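PDB 4EV1: anabena Tic22 from Anabaena sp., which probably acts as a chaperone in protein transport, as a thylakoid-associated member of the Tic22-like family. Local coordinates for residues K8-E22 and S77-Q90. Sequence-based numbering, arbitrary orientation.
Sequences KEKLDSVPIYLVTNE and SLQVTAVPLGVIYQ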
# COMPACT_ATOMS: atom_id res chain seq x y z
N LYS A 8 -5.76 8.60 8.31
CA LYS A 8 -5.33 7.32 8.90
C LYS A 8 -6.40 6.23 8.72
O LYS A 8 -6.07 5.12 8.33
CB LYS A 8 -4.92 7.47 10.39
CG LYS A 8 -4.94 6.15 11.18
CD LYS A 8 -4.34 6.28 12.54
CE LYS A 8 -4.08 4.93 13.23
NZ LYS A 8 -5.29 4.05 13.31
N GLU A 9 -7.67 6.56 8.95
CA GLU A 9 -8.72 5.55 8.87
C GLU A 9 -8.95 5.06 7.44
O GLU A 9 -9.36 3.92 7.26
CB GLU A 9 -10.04 6.09 9.41
CG GLU A 9 -10.05 6.27 10.90
CD GLU A 9 -11.30 7.01 11.38
OE1 GLU A 9 -12.32 7.04 10.63
OE2 GLU A 9 -11.26 7.55 12.51
N LYS A 10 -8.71 5.91 6.45
CA LYS A 10 -8.79 5.52 5.04
C LYS A 10 -7.63 4.58 4.72
O LYS A 10 -7.83 3.52 4.13
CB LYS A 10 -8.78 6.73 4.10
CG LYS A 10 -10.10 7.57 4.12
CD LYS A 10 -10.09 8.59 3.03
CE LYS A 10 -11.33 9.45 3.06
NZ LYS A 10 -12.54 8.62 2.95
N LEU A 11 -6.44 4.98 5.09
CA LEU A 11 -5.24 4.16 4.89
C LEU A 11 -5.31 2.81 5.61
O LEU A 11 -4.76 1.80 5.12
CB LEU A 11 -3.99 4.92 5.34
CG LEU A 11 -3.62 6.16 4.56
CD1 LEU A 11 -2.42 6.93 5.19
CD2 LEU A 11 -3.38 5.84 3.08
N ASP A 12 -5.94 2.78 6.78
CA ASP A 12 -6.04 1.56 7.59
C ASP A 12 -6.80 0.40 6.92
O ASP A 12 -6.72 -0.74 7.38
CB ASP A 12 -6.71 1.85 8.94
CG ASP A 12 -5.76 2.43 9.98
OD1 ASP A 12 -4.55 2.55 9.73
OD2 ASP A 12 -6.24 2.76 11.09
N SER A 13 -7.55 0.68 5.87
CA SER A 13 -8.20 -0.39 5.09
C SER A 13 -7.17 -1.37 4.55
O SER A 13 -7.51 -2.49 4.24
CB SER A 13 -8.87 0.19 3.86
OG SER A 13 -10.04 0.87 4.21
N VAL A 14 -5.95 -0.88 4.34
CA VAL A 14 -4.93 -1.60 3.58
C VAL A 14 -3.98 -2.26 4.57
O VAL A 14 -3.32 -1.55 5.34
CB VAL A 14 -4.17 -0.63 2.67
CG1 VAL A 14 -3.14 -1.34 1.84
CG2 VAL A 14 -5.16 0.17 1.76
N PRO A 15 -3.89 -3.58 4.54
CA PRO A 15 -2.87 -4.22 5.38
C PRO A 15 -1.48 -4.20 4.72
O PRO A 15 -1.35 -4.35 3.52
CB PRO A 15 -3.37 -5.65 5.55
CG PRO A 15 -4.12 -5.92 4.34
CD PRO A 15 -4.66 -4.58 3.79
N ILE A 16 -0.45 -4.02 5.54
CA ILE A 16 0.91 -4.02 5.10
C ILE A 16 1.53 -5.19 5.84
O ILE A 16 1.24 -5.40 7.02
CB ILE A 16 1.60 -2.70 5.52
CG1 ILE A 16 0.86 -1.50 4.89
CG2 ILE A 16 3.12 -2.73 5.16
CD1 ILE A 16 0.92 -1.39 3.37
N TYR A 17 2.36 -5.96 5.18
CA TYR A 17 2.98 -7.16 5.83
C TYR A 17 4.47 -6.90 6.17
O TYR A 17 5.25 -6.55 5.32
CB TYR A 17 2.79 -8.34 4.91
CG TYR A 17 1.33 -8.54 4.59
CD1 TYR A 17 0.47 -9.06 5.54
CD2 TYR A 17 0.80 -8.16 3.38
CE1 TYR A 17 -0.87 -9.23 5.27
CE2 TYR A 17 -0.57 -8.30 3.11
CZ TYR A 17 -1.41 -8.84 4.09
OH TYR A 17 -2.76 -9.02 3.84
N LEU A 18 4.81 -6.98 7.45
CA LEU A 18 6.12 -6.76 7.95
C LEU A 18 6.73 -8.10 8.31
O LEU A 18 5.99 -9.04 8.64
CB LEU A 18 6.07 -5.88 9.18
CG LEU A 18 5.57 -4.44 8.98
CD1 LEU A 18 5.80 -3.67 10.30
CD2 LEU A 18 6.23 -3.73 7.74
N VAL A 19 8.04 -8.21 8.11
CA VAL A 19 8.80 -9.35 8.61
C VAL A 19 9.28 -9.02 10.01
O VAL A 19 10.08 -8.06 10.23
CB VAL A 19 9.96 -9.73 7.69
CG1 VAL A 19 10.82 -10.85 8.35
CG2 VAL A 19 9.46 -10.19 6.35
N THR A 20 8.82 -9.81 10.98
CA THR A 20 8.99 -9.47 12.41
C THR A 20 9.37 -10.65 13.24
O THR A 20 9.27 -11.77 12.75
CB THR A 20 7.73 -8.86 13.02
OG1 THR A 20 6.76 -9.87 13.28
CG2 THR A 20 7.09 -7.79 12.13
N ASN A 21 9.80 -10.43 14.49
CA ASN A 21 9.90 -11.54 15.43
C ASN A 21 8.51 -11.90 15.95
O ASN A 21 7.48 -11.34 15.49
CB ASN A 21 10.96 -11.29 16.57
CG ASN A 21 10.53 -10.22 17.55
OD1 ASN A 21 9.42 -9.72 17.50
ND2 ASN A 21 11.42 -9.89 18.47
N GLU A 22 8.46 -12.80 16.92
CA GLU A 22 7.19 -13.27 17.44
C GLU A 22 6.44 -12.18 18.26
O GLU A 22 5.26 -12.29 18.49
CB GLU A 22 7.39 -14.55 18.27
CG GLU A 22 7.89 -14.30 19.71
CD GLU A 22 9.39 -13.96 19.85
OE1 GLU A 22 10.13 -13.81 18.83
OE2 GLU A 22 9.82 -13.85 21.04
N SER A 77 12.74 -17.25 14.82
CA SER A 77 11.46 -16.64 15.23
C SER A 77 10.83 -15.66 14.24
O SER A 77 9.89 -14.92 14.61
CB SER A 77 11.69 -15.93 16.56
OG SER A 77 11.71 -16.90 17.61
N LEU A 78 11.24 -15.66 12.99
CA LEU A 78 10.65 -14.73 12.00
C LEU A 78 9.28 -15.16 11.51
O LEU A 78 9.06 -16.34 11.26
CB LEU A 78 11.55 -14.61 10.79
CG LEU A 78 12.81 -13.84 10.96
CD1 LEU A 78 13.50 -13.85 9.61
CD2 LEU A 78 12.56 -12.42 11.49
N GLN A 79 8.38 -14.19 11.34
CA GLN A 79 7.05 -14.39 10.86
C GLN A 79 6.57 -13.09 10.22
O GLN A 79 7.20 -12.04 10.32
CB GLN A 79 6.14 -14.75 12.00
CG GLN A 79 5.88 -13.59 13.04
CD GLN A 79 4.91 -14.01 14.13
OE1 GLN A 79 5.20 -14.89 14.92
NE2 GLN A 79 3.73 -13.39 14.15
N VAL A 80 5.43 -13.18 9.56
CA VAL A 80 4.80 -12.05 8.96
C VAL A 80 3.80 -11.51 9.98
O VAL A 80 3.00 -12.29 10.51
CB VAL A 80 4.03 -12.44 7.68
CG1 VAL A 80 3.32 -11.18 7.06
CG2 VAL A 80 4.96 -13.06 6.65
N THR A 81 3.83 -10.20 10.20
CA THR A 81 2.83 -9.47 10.97
C THR A 81 2.09 -8.51 10.04
O THR A 81 2.71 -7.77 9.26
CB THR A 81 3.51 -8.74 12.14
OG1 THR A 81 4.13 -9.73 12.99
CG2 THR A 81 2.53 -7.90 12.92
N ALA A 82 0.77 -8.51 10.12
CA ALA A 82 -0.09 -7.62 9.35
C ALA A 82 -0.36 -6.31 10.16
O ALA A 82 -0.76 -6.36 11.33
CB ALA A 82 -1.39 -8.36 9.04
N VAL A 83 -0.03 -5.17 9.57
CA VAL A 83 -0.20 -3.84 10.20
C VAL A 83 -1.08 -2.96 9.24
O VAL A 83 -0.82 -2.89 8.03
CB VAL A 83 1.19 -3.17 10.43
CG1 VAL A 83 1.09 -1.77 11.19
CG2 VAL A 83 2.19 -4.19 11.15
N PRO A 84 -2.09 -2.28 9.77
CA PRO A 84 -2.82 -1.37 8.93
C PRO A 84 -1.90 -0.24 8.42
O PRO A 84 -1.07 0.27 9.13
CB PRO A 84 -3.93 -0.82 9.86
CG PRO A 84 -3.85 -1.54 11.12
CD PRO A 84 -2.57 -2.26 11.17
N LEU A 85 -2.07 0.15 7.18
CA LEU A 85 -1.21 1.18 6.58
C LEU A 85 -1.26 2.51 7.30
O LEU A 85 -0.23 3.16 7.42
CB LEU A 85 -1.52 1.36 5.11
CG LEU A 85 -0.80 2.45 4.34
CD1 LEU A 85 0.73 2.24 4.32
CD2 LEU A 85 -1.35 2.40 2.93
N GLY A 86 -2.43 2.87 7.85
CA GLY A 86 -2.55 4.13 8.61
C GLY A 86 -1.75 4.19 9.88
O GLY A 86 -1.26 5.26 10.25
N VAL A 87 -1.52 3.04 10.51
CA VAL A 87 -0.65 2.98 11.68
C VAL A 87 0.79 3.30 11.31
O VAL A 87 1.47 4.06 12.00
CB VAL A 87 -0.72 1.58 12.32
CG1 VAL A 87 0.25 1.47 13.48
CG2 VAL A 87 -2.18 1.30 12.81
N ILE A 88 1.28 2.74 10.22
CA ILE A 88 2.59 3.08 9.71
C ILE A 88 2.69 4.54 9.30
O ILE A 88 3.66 5.21 9.65
CB ILE A 88 2.98 2.13 8.54
CG1 ILE A 88 3.08 0.68 9.06
CG2 ILE A 88 4.32 2.55 7.92
CD1 ILE A 88 3.38 -0.32 7.96
N TYR A 89 1.72 5.03 8.54
CA TYR A 89 1.64 6.45 8.17
C TYR A 89 1.76 7.34 9.44
O TYR A 89 2.63 8.21 9.54
CB TYR A 89 0.30 6.73 7.48
CG TYR A 89 0.03 8.21 7.21
CD1 TYR A 89 0.77 8.90 6.27
CD2 TYR A 89 -0.96 8.90 7.91
CE1 TYR A 89 0.53 10.27 6.02
CE2 TYR A 89 -1.21 10.24 7.68
CZ TYR A 89 -0.48 10.92 6.72
OH TYR A 89 -0.75 12.26 6.50
N GLN A 90 0.90 7.07 10.41
CA GLN A 90 0.87 7.84 11.65
C GLN A 90 2.19 7.79 12.39
O GLN A 90 2.73 8.81 12.81
CB GLN A 90 -0.29 7.35 12.53
CG GLN A 90 -0.41 8.06 13.87
CD GLN A 90 -1.50 7.45 14.71
OE1 GLN A 90 -1.35 6.34 15.26
NE2 GLN A 90 -2.60 8.16 14.81
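Leu85 pushes its branched end into a hollow framed by Leu11 of helix 4-11 and by Val14 and Ile16, which come later in the chain. Swung away from the backbone N at chi1 176°, the side chain sets CD2 4.0 Å from Leu11 CD2 and lays CD1 on the CG1 and CD1 of Ile16. Its backbone N bonds to Val14 O at 2.8 Å, fixing the start of helix 85-94 against the turn from Leu11 to Val14. One helical turn on, Tyr89 offers a ring face to Leu11: CD1 stands 3.9 Å from the ring centroid, 29° off the normal, a CH-pi contact. The tyrosine OH reaches Gln197 and Glu4. Bare Gly86 leaves a flat spot between these bumps, covered by Leu11 CB and the Lys8 backbone, with CA atoms of Lys8 and Gly86 4.2 Å apart. At the margin, the aliphatic part of Lys8 crosses the amide of Gln90, CD to NE2 3.4 Å, while its bent end brings NZ to Asp12 OD2 in a salt bridge on the syn lone pair.

Beyond the helices, 15-20 and 79-84 pair as an antiparallel two-stranded ribbon whose segment directions differ by 144°. On one face Ile16 CG2 meets Ile88 CD1, and Leu18 CD1 lies against Val83 CG2; on the other, Tyr17 packs its CB on Val80 CG1 and leads its ring past Ala82 to helix 213-220. The Thr20 and Thr81 hydroxyl oxygens lie 2.6 Å apart; the Thr20 hydroxyl gives its proton to Asn21 O. Pairs Ile16-Val83, Leu18-Thr81 and Thr20-Gln79 supply six backbone bonds. The Lys8-Asp12 bridge stays within one segment, so backbone bonding and hydrocarbon packing chiefly seat 79-84 and helix 85-94 against helix 4-11 and strand 15-20.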